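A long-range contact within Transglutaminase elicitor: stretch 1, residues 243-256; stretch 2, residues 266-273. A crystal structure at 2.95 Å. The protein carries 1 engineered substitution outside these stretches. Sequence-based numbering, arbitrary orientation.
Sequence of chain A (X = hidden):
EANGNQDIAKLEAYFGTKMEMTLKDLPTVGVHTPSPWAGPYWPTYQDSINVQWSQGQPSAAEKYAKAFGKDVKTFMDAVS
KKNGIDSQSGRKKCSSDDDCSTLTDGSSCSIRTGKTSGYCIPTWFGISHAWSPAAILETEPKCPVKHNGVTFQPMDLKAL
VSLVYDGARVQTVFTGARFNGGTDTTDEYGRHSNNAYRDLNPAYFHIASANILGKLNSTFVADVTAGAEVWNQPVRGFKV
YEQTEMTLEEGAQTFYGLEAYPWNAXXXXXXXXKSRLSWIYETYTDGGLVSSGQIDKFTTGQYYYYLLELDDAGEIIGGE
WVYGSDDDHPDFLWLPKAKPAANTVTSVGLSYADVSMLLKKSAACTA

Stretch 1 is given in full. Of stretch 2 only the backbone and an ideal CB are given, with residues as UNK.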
# COMPACT_ATOMS: atom_id res chain seq x y z
N GLN A 243 -13.52 18.79 14.00
CA GLN A 243 -14.25 19.60 13.03
C GLN A 243 -14.58 20.92 13.68
O GLN A 243 -15.23 20.96 14.74
CB GLN A 243 -15.53 18.90 12.58
CG GLN A 243 -15.32 17.69 11.69
CD GLN A 243 -16.62 17.02 11.30
OE1 GLN A 243 -17.53 17.66 10.76
NE2 GLN A 243 -16.73 15.73 11.57
N THR A 244 -14.13 22.01 13.07
CA THR A 244 -14.36 23.35 13.60
C THR A 244 -14.87 24.26 12.49
O THR A 244 -14.13 24.58 11.56
CB THR A 244 -13.08 23.94 14.23
OG1 THR A 244 -12.60 23.05 15.25
CG2 THR A 244 -13.34 25.30 14.84
N GLU A 245 -16.13 24.65 12.58
CA GLU A 245 -16.73 25.56 11.60
C GLU A 245 -16.05 26.92 11.66
O GLU A 245 -15.66 27.39 12.73
CB GLU A 245 -18.23 25.71 11.83
CG GLU A 245 -19.03 24.42 11.62
CD GLU A 245 -20.54 24.64 11.71
OE1 GLU A 245 -21.28 23.98 10.94
OE2 GLU A 245 -20.99 25.46 12.55
N MET A 246 -15.89 27.53 10.49
CA MET A 246 -15.26 28.83 10.34
C MET A 246 -15.95 29.62 9.24
O MET A 246 -16.36 29.05 8.23
CB MET A 246 -13.78 28.67 9.97
CG MET A 246 -12.84 28.56 11.15
SD MET A 246 -11.18 28.11 10.63
CE MET A 246 -10.19 29.03 11.80
N THR A 247 -16.08 30.93 9.43
CA THR A 247 -16.57 31.79 8.37
C THR A 247 -15.45 31.96 7.35
O THR A 247 -14.28 31.75 7.66
CB THR A 247 -17.04 33.17 8.88
OG1 THR A 247 -15.97 33.83 9.56
CG2 THR A 247 -18.22 33.01 9.84
N LEU A 248 -15.82 32.34 6.12
CA LEU A 248 -14.85 32.59 5.07
C LEU A 248 -13.77 33.54 5.56
O LEU A 248 -12.58 33.30 5.36
CB LEU A 248 -15.54 33.14 3.82
CG LEU A 248 -16.57 32.24 3.15
CD1 LEU A 248 -17.44 33.04 2.20
CD2 LEU A 248 -15.91 31.07 2.43
N GLU A 249 -14.20 34.61 6.22
CA GLU A 249 -13.31 35.65 6.76
C GLU A 249 -12.38 35.11 7.85
O GLU A 249 -11.21 35.50 7.91
CB GLU A 249 -14.13 36.84 7.28
CG GLU A 249 -14.97 37.57 6.23
CD GLU A 249 -16.19 36.78 5.75
OE1 GLU A 249 -16.63 37.00 4.60
OE2 GLU A 249 -16.72 35.94 6.52
N GLU A 250 -12.90 34.23 8.70
CA GLU A 250 -12.11 33.62 9.76
C GLU A 250 -10.99 32.73 9.21
O GLU A 250 -9.84 32.83 9.66
CB GLU A 250 -12.99 32.81 10.70
CG GLU A 250 -13.65 33.62 11.80
CD GLU A 250 -14.70 32.84 12.57
OE1 GLU A 250 -15.32 31.92 11.99
OE2 GLU A 250 -14.92 33.16 13.76
N GLY A 251 -11.34 31.88 8.25
CA GLY A 251 -10.38 30.96 7.63
C GLY A 251 -9.30 31.68 6.84
O GLY A 251 -8.11 31.35 6.94
N ALA A 252 -9.71 32.68 6.06
CA ALA A 252 -8.80 33.47 5.25
C ALA A 252 -7.73 34.17 6.08
O ALA A 252 -6.57 34.20 5.70
CB ALA A 252 -9.58 34.49 4.44
N GLN A 253 -8.13 34.73 7.22
CA GLN A 253 -7.18 35.42 8.09
C GLN A 253 -6.28 34.45 8.86
O GLN A 253 -5.06 34.63 8.90
CB GLN A 253 -7.91 36.36 9.06
CG GLN A 253 -6.98 37.30 9.83
CD GLN A 253 -6.14 38.20 8.93
OE1 GLN A 253 -4.91 38.21 9.02
NE2 GLN A 253 -6.81 38.96 8.07
N THR A 254 -6.89 33.42 9.45
CA THR A 254 -6.15 32.46 10.28
C THR A 254 -5.06 31.74 9.49
O THR A 254 -3.95 31.56 10.00
CB THR A 254 -7.11 31.43 10.93
OG1 THR A 254 -8.17 32.12 11.59
CG2 THR A 254 -6.37 30.55 11.93
N PHE A 255 -5.36 31.35 8.26
CA PHE A 255 -4.46 30.48 7.49
C PHE A 255 -3.71 31.15 6.35
O PHE A 255 -2.73 30.59 5.83
CB PHE A 255 -5.21 29.24 6.99
CG PHE A 255 -5.70 28.35 8.10
CD1 PHE A 255 -4.84 27.44 8.71
CD2 PHE A 255 -7.02 28.42 8.54
CE1 PHE A 255 -5.28 26.62 9.74
CE2 PHE A 255 -7.47 27.60 9.57
CZ PHE A 255 -6.59 26.70 10.17
N TYR A 256 -4.14 32.35 5.96
CA TYR A 256 -3.53 33.04 4.81
C TYR A 256 -3.19 34.50 5.07
O TYR A 256 -2.43 35.11 4.31
CB TYR A 256 -4.41 32.87 3.56
CG TYR A 256 -4.70 31.41 3.25
CD1 TYR A 256 -3.73 30.60 2.67
CD2 TYR A 256 -5.94 30.85 3.57
CE1 TYR A 256 -3.98 29.26 2.41
CE2 TYR A 256 -6.20 29.51 3.31
CZ TYR A 256 -5.22 28.72 2.73
OH TYR A 256 -5.47 27.39 2.46
N UNK A 266 -17.34 30.11 -5.02
CA UNK A 266 -18.61 29.44 -4.71
C UNK A 266 -18.71 28.96 -3.26
O UNK A 266 -19.79 28.54 -2.82
CB UNK A 266 -18.80 28.25 -5.65
N UNK A 267 -17.60 29.02 -2.52
CA UNK A 267 -17.57 28.56 -1.13
C UNK A 267 -18.33 29.51 -0.20
O UNK A 267 -18.10 30.72 -0.22
CB UNK A 267 -16.12 28.42 -0.66
N UNK A 268 -19.25 28.95 0.59
CA UNK A 268 -20.10 29.74 1.48
C UNK A 268 -19.60 29.78 2.92
O UNK A 268 -19.72 30.81 3.60
CB UNK A 268 -21.52 29.18 1.46
N UNK A 269 -19.06 28.67 3.40
CA UNK A 269 -18.44 28.60 4.72
C UNK A 269 -17.31 27.57 4.74
O UNK A 269 -17.14 26.81 3.78
CB UNK A 269 -19.49 28.26 5.78
N UNK A 270 -16.54 27.56 5.82
CA UNK A 270 -15.38 26.67 5.92
C UNK A 270 -15.46 25.79 7.17
O UNK A 270 -16.11 26.14 8.15
CB UNK A 270 -14.09 27.49 5.94
N UNK A 271 -14.80 24.63 7.10
CA UNK A 271 -14.65 23.76 8.26
C UNK A 271 -13.21 23.30 8.35
O UNK A 271 -12.70 22.66 7.42
CB UNK A 271 -15.60 22.56 8.18
N UNK A 272 -12.54 23.64 9.45
CA UNK A 272 -11.19 23.15 9.70
C UNK A 272 -11.29 21.72 10.19
O UNK A 272 -11.98 21.43 11.16
CB UNK A 272 -10.45 24.03 10.71
N UNK A 273 -10.59 20.82 9.50
CA UNK A 273 -10.61 19.41 9.85
C UNK A 273 -9.21 18.92 10.16
O UNK A 273 -8.26 19.21 9.43
CB UNK A 273 -11.23 18.58 8.72

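Stretch 1 offers a strand, 243-246, followed by a helix that Thr 247 caps by accepting from Glu 250 N. Stretch 2 enters as a loop and becomes a strand antiparallel to the first.

Position 266 has nothing of stretch 1 near its CB, so this contact sets little preference; it is Ala 266. At position 267 the CB points toward stretch 1 and its ideal place lies 4.1 Å from Leu 248 CD2, which favours something apolar and probably small. Ala 267 fits. Position 268 points away into space free of stretch 1, where a polar or charged chain would do; Lys 268 extends there, while its backbone O lies 3.5 Å from Leu 248 CD1.

Position 269 opens the strand with CB sideways, 4.0 Å from Met 246 O. Extended backbone angles and a lack of apolar neighbours close by allow many modest side chains. Ser 269 is deposited, and its hydroxyl makes no hydrogen bond to stretch 1.

Position 270 is more demanding. Its backbone pairs with Met 246 through two hydrogen bonds, and its CB leaves on the face of the Met 246 side chain, toward the start of the helix. There Gly 251 has no side chain, leaving room for a branched aliphatic chain or perhaps methionine. Leu 270 (chi1 m, chi2 t) uses that room: its CD1 lies 3.7 Å from Gly 251 CA and 3.8 Å from Leu 248 CA, and a CB on Gly 251 would clash with it. Leu 270 CG also lies 4.1 Å from Leu 248 CD2.

Position 271 turns to the other face, opposite Glu 245 in a non-hydrogen-bonded pair. The aliphatic parts of Gln 243 and Glu 245 invite a beta-branched residue, though a long polar chain could also pair with their ends. In Val 271, CG1 is 4.2 Å from Gln 243 CB and CG2 is 4.2 Å from Glu 245 CG.

Position 272 returns to the Met 246 face, its backbone joined to Thr 244 by two hydrogen bonds. The ideal CB sees Met 246 SD at 4.1 Å and Phe 255 CZ at 4.7 Å, suiting a large apolar or aromatic residue. Tyr 272 places CD1 3.4 Å from Phe 255 CZ; the ring planes are near parallel, at 13°, but slid apart with little overlap.

Position 273 faces Gln 243, its ideal CB 5.1 Å from CG of that residue, a loose fit for many strand formers. Val 273 brings CG2 to 4.4 Å from Gln 243 CG.

Stretch 2 (266-273) AAKSLVYV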
# COMPACT_ATOMS: atom_id res chain seq x y z
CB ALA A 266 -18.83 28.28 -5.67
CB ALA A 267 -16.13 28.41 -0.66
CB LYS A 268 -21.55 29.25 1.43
CG LYS A 268 -22.25 29.43 0.08
CD LYS A 268 -22.33 30.89 -0.34
CE LYS A 268 -22.85 31.01 -1.77
NZ LYS A 268 -22.58 32.36 -2.35
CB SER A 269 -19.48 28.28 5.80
OG SER A 269 -20.06 27.01 5.59
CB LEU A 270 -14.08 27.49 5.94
CG LEU A 270 -13.83 28.50 4.82
CD1 LEU A 270 -12.69 29.41 5.20
CD2 LEU A 270 -13.55 27.82 3.48
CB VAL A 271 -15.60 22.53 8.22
CG1 VAL A 271 -15.31 21.58 9.38
CG2 VAL A 271 -17.06 22.95 8.26
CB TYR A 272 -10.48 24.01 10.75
CG TYR A 272 -9.18 23.42 11.26
CD1 TYR A 272 -7.99 23.59 10.56
CD2 TYR A 272 -9.15 22.69 12.45
CE1 TYR A 272 -6.80 23.04 11.03
CE2 TYR A 272 -7.97 22.14 12.92
CZ TYR A 272 -6.80 22.32 12.21
OH TYR A 272 -5.62 21.78 12.67
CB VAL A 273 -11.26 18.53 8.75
CG1 VAL A 273 -11.29 17.06 9.15
CG2 VAL A 273 -12.68 19.02 8.44
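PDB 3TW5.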